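Local coordinates for protein Amy13K (Eubacterium rectale DSM 17629, PDB 6B3P) that binds malto-oligosaccharides, and so probably starch, through two family 26 carbohydrate-binding modules of a cell-surface alpha-amylase, at residues Glu84-Gly89 and Ala97-Val102. Numbering follows the deposited sequence. Where two conformers were deposited one is given.
Sequences EYWFDG and ADWKYV. With EDO (1,2-ethanediol), chain J.
The indole edge of W86 points at one face of W99, and E84 CG lies over a face of the W86 ring. The tryptophans form a T-shaped (edge-to-face) pair on the first of two CBM26 beta-sandwich modules. W99 belongs to the linker just before strand 101-108 of the second sandwich, and packs its ring onto the sheet of the first, beside strands 82-87 and 2-8. The ring planes stand at 86°, with the five-membered ring of W86 and the six-membered ring of W99 4.6 Å apart between centroids. W86 has CG anti to the carbonyl carbon (chi1 -70°), and the CB of each tryptophan is directed toward the other segment. Their CA atoms are 11.2 Å apart. W44 meets both rings, and H41 stacks on W99, so the pair belongs to a buried aromatic cluster. With W99 cut back to alanine, the W86 edge is likely to lose its aromatic face and a gap to open there. K100 N, next along the linker, donates a hydrogen bond (3.3 Å) to O1 of 1,2-ethanediol, probably from the crystallisation liquor. Within the pair, W86 CD1 lies 4.0 Å from W99 CH2. W86 NE1 sits 3.4 Å above the W99 ring plane, offset toward the rim near CE3 and CZ3.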
loop_
_atom_site.group_PDB
_atom_site.type_symbol
_atom_site.label_atom_id
_atom_site.label_comp_id
_atom_site.label_asym_id
_atom_site.label_seq_id
_atom_site.Cartn_x
_atom_site.Cartn_y
_atom_site.Cartn_z
ATOM N N GLU A 84 -1.943 -11.051 2.493
ATOM C CA GLU A 84 -2.116 -10.725 1.081
ATOM C C GLU A 84 -2.563 -11.957 0.309
ATOM O O GLU A 84 -1.961 -13.025 0.432
ATOM C CB GLU A 84 -0.832 -10.168 0.469
ATOM C CG GLU A 84 -1.015 -9.757 -0.985
ATOM C CD GLU A 84 0.130 -8.924 -1.530
ATOM O OE1 GLU A 84 1.196 -8.862 -0.883
ATOM O OE2 GLU A 84 -0.042 -8.329 -2.615
ATOM N N TYR A 85 -3.615 -11.794 -0.487
ATOM C CA TYR A 85 -4.171 -12.884 -1.280
ATOM C C TYR A 85 -4.075 -12.583 -2.770
ATOM O O TYR A 85 -4.156 -11.428 -3.189
ATOM C CB TYR A 85 -5.634 -13.136 -0.906
ATOM C CG TYR A 85 -5.845 -13.685 0.485
ATOM C CD1 TYR A 85 -5.777 -15.049 0.733
ATOM C CD2 TYR A 85 -6.129 -12.840 1.549
ATOM C CE1 TYR A 85 -5.975 -15.555 2.003
ATOM C CE2 TYR A 85 -6.330 -13.335 2.821
ATOM C CZ TYR A 85 -6.252 -14.693 3.044
ATOM O OH TYR A 85 -6.452 -15.190 4.313
ATOM N N TRP A 86 -3.900 -13.638 -3.559
ATOM C CA TRP A 86 -4.013 -13.561 -5.011
ATOM C C TRP A 86 -5.098 -14.523 -5.472
ATOM O O TRP A 86 -5.069 -15.700 -5.114
ATOM C CB TRP A 86 -2.687 -13.906 -5.690
ATOM C CG TRP A 86 -1.611 -12.877 -5.504
ATOM C CD1 TRP A 86 -1.267 -11.883 -6.374
ATOM C CD2 TRP A 86 -0.733 -12.744 -4.379
ATOM N NE1 TRP A 86 -0.233 -11.141 -5.860
ATOM C CE2 TRP A 86 0.112 -11.647 -4.637
ATOM C CE3 TRP A 86 -0.584 -13.444 -3.179
ATOM C CZ2 TRP A 86 1.095 -11.236 -3.739
ATOM C CZ3 TRP A 86 0.394 -13.032 -2.288
ATOM C CH2 TRP A 86 1.219 -11.939 -2.573
ATOM N N PHE A 87 -6.059 -14.028 -6.248
ATOM C CA PHE A 87 -7.093 -14.896 -6.794
ATOM C C PHE A 87 -6.961 -14.996 -8.308
ATOM O O PHE A 87 -7.225 -14.043 -9.036
ATOM C CB PHE A 87 -8.489 -14.404 -6.418
ATOM C CG PHE A 87 -9.550 -15.446 -6.594
ATOM C CD1 PHE A 87 -10.062 -15.727 -7.853
ATOM C CD2 PHE A 87 -10.021 -16.163 -5.508
ATOM C CE1 PHE A 87 -11.031 -16.696 -8.025
ATOM C CE2 PHE A 87 -10.995 -17.134 -5.672
ATOM C CZ PHE A 87 -11.500 -17.400 -6.932
ATOM N N ASP A 88 -6.544 -16.175 -8.755
ATOM C CA ASP A 88 -6.337 -16.468 -10.166
ATOM C C ASP A 88 -6.771 -17.910 -10.410
ATOM O O ASP A 88 -5.941 -18.815 -10.501
ATOM C CB ASP A 88 -4.867 -16.250 -10.549
ATOM C CG ASP A 88 -4.596 -16.488 -12.025
ATOM O OD1 ASP A 88 -5.566 -16.616 -12.796
ATOM O OD2 ASP A 88 -3.410 -16.528 -12.417
ATOM N N GLY A 89 -8.082 -18.119 -10.493
ATOM C CA GLY A 89 -8.640 -19.453 -10.601
ATOM C C GLY A 89 -8.980 -20.044 -9.248
ATOM O O GLY A 89 -9.811 -20.948 -9.144
ATOM N N ALA A 97 5.736 -15.305 -9.100
ATOM C CA ALA A 97 7.190 -15.182 -9.160
ATOM C C ALA A 97 7.694 -13.812 -9.627
ATOM O O ALA A 97 8.682 -13.299 -9.100
ATOM C CB ALA A 97 7.749 -16.263 -10.066
ATOM N N ASP A 98 6.992 -13.233 -10.598
ATOM C CA ASP A 98 7.426 -12.012 -11.272
ATOM C C ASP A 98 7.089 -10.731 -10.507
ATOM O O ASP A 98 7.539 -9.647 -10.880
ATOM C CB ASP A 98 6.796 -11.942 -12.666
ATOM C CG ASP A 98 5.277 -11.969 -12.622
ATOM O OD1 ASP A 98 4.706 -13.027 -12.279
ATOM O OD2 ASP A 98 4.654 -10.933 -12.933
ATOM N N TRP A 99 6.306 -10.854 -9.439
ATOM C CA TRP A 99 5.866 -9.687 -8.673
ATOM C C TRP A 99 6.966 -9.200 -7.732
ATOM O O TRP A 99 7.692 -10.002 -7.140
ATOM C CB TRP A 99 4.606 -10.003 -7.866
ATOM C CG TRP A 99 3.348 -10.077 -8.684
ATOM C CD1 TRP A 99 3.162 -10.770 -9.846
ATOM C CD2 TRP A 99 2.094 -9.441 -8.392
ATOM N NE1 TRP A 99 1.872 -10.606 -10.295
ATOM C CE2 TRP A 99 1.197 -9.795 -9.421
ATOM C CE3 TRP A 99 1.644 -8.610 -7.361
ATOM C CZ2 TRP A 99 -0.123 -9.345 -9.449
ATOM C CZ3 TRP A 99 0.333 -8.161 -7.393
ATOM C CH2 TRP A 99 -0.534 -8.532 -8.428
ATOM N N LYS A 100 7.083 -7.881 -7.607
ATOM C CA LYS A 100 8.002 -7.259 -6.658
ATOM C C LYS A 100 7.227 -6.608 -5.520
ATOM O O LYS A 100 6.003 -6.473 -5.589
ATOM C CB LYS A 100 8.873 -6.205 -7.343
ATOM C CG LYS A 100 9.593 -6.681 -8.583
ATOM C CD LYS A 100 10.791 -7.538 -8.236
ATOM C CE LYS A 100 11.638 -7.826 -9.468
ATOM N NZ LYS A 100 12.111 -6.577 -10.134
ATOM N N TYR A 101 7.949 -6.196 -4.483
ATOM C CA TYR A 101 7.361 -5.432 -3.391
ATOM C C TYR A 101 7.612 -3.953 -3.610
ATOM O O TYR A 101 8.732 -3.469 -3.445
ATOM C CB TYR A 101 7.929 -5.888 -2.051
ATOM C CG TYR A 101 7.492 -7.284 -1.702
ATOM C CD1 TYR A 101 8.238 -8.382 -2.097
ATOM C CD2 TYR A 101 6.313 -7.506 -1.005
ATOM C CE1 TYR A 101 7.836 -9.663 -1.792
ATOM C CE2 TYR A 101 5.899 -8.783 -0.697
ATOM C CZ TYR A 101 6.662 -9.859 -1.096
ATOM O OH TYR A 101 6.259 -11.136 -0.788
ATOM N N VAL A 102 6.553 -3.245 -3.982
ATOM C CA VAL A 102 6.641 -1.837 -4.345
ATOM C C VAL A 102 6.025 -0.978 -3.252
ATOM O O VAL A 102 4.804 -0.941 -3.089
ATOM C CB VAL A 102 5.931 -1.557 -5.681
ATOM C CG1 VAL A 102 6.148 -0.113 -6.115
ATOM C CG2 VAL A 102 6.427 -2.513 -6.747
HETATM C C1 EDO J . 6.066 -4.581 -10.679
HETATM O O1 EDO J . 6.501 -5.789 -10.040
HETATM C C2 EDO J . 6.970 -3.429 -10.255
HETATM O O2 EDO J . 8.320 -3.666 -10.672
#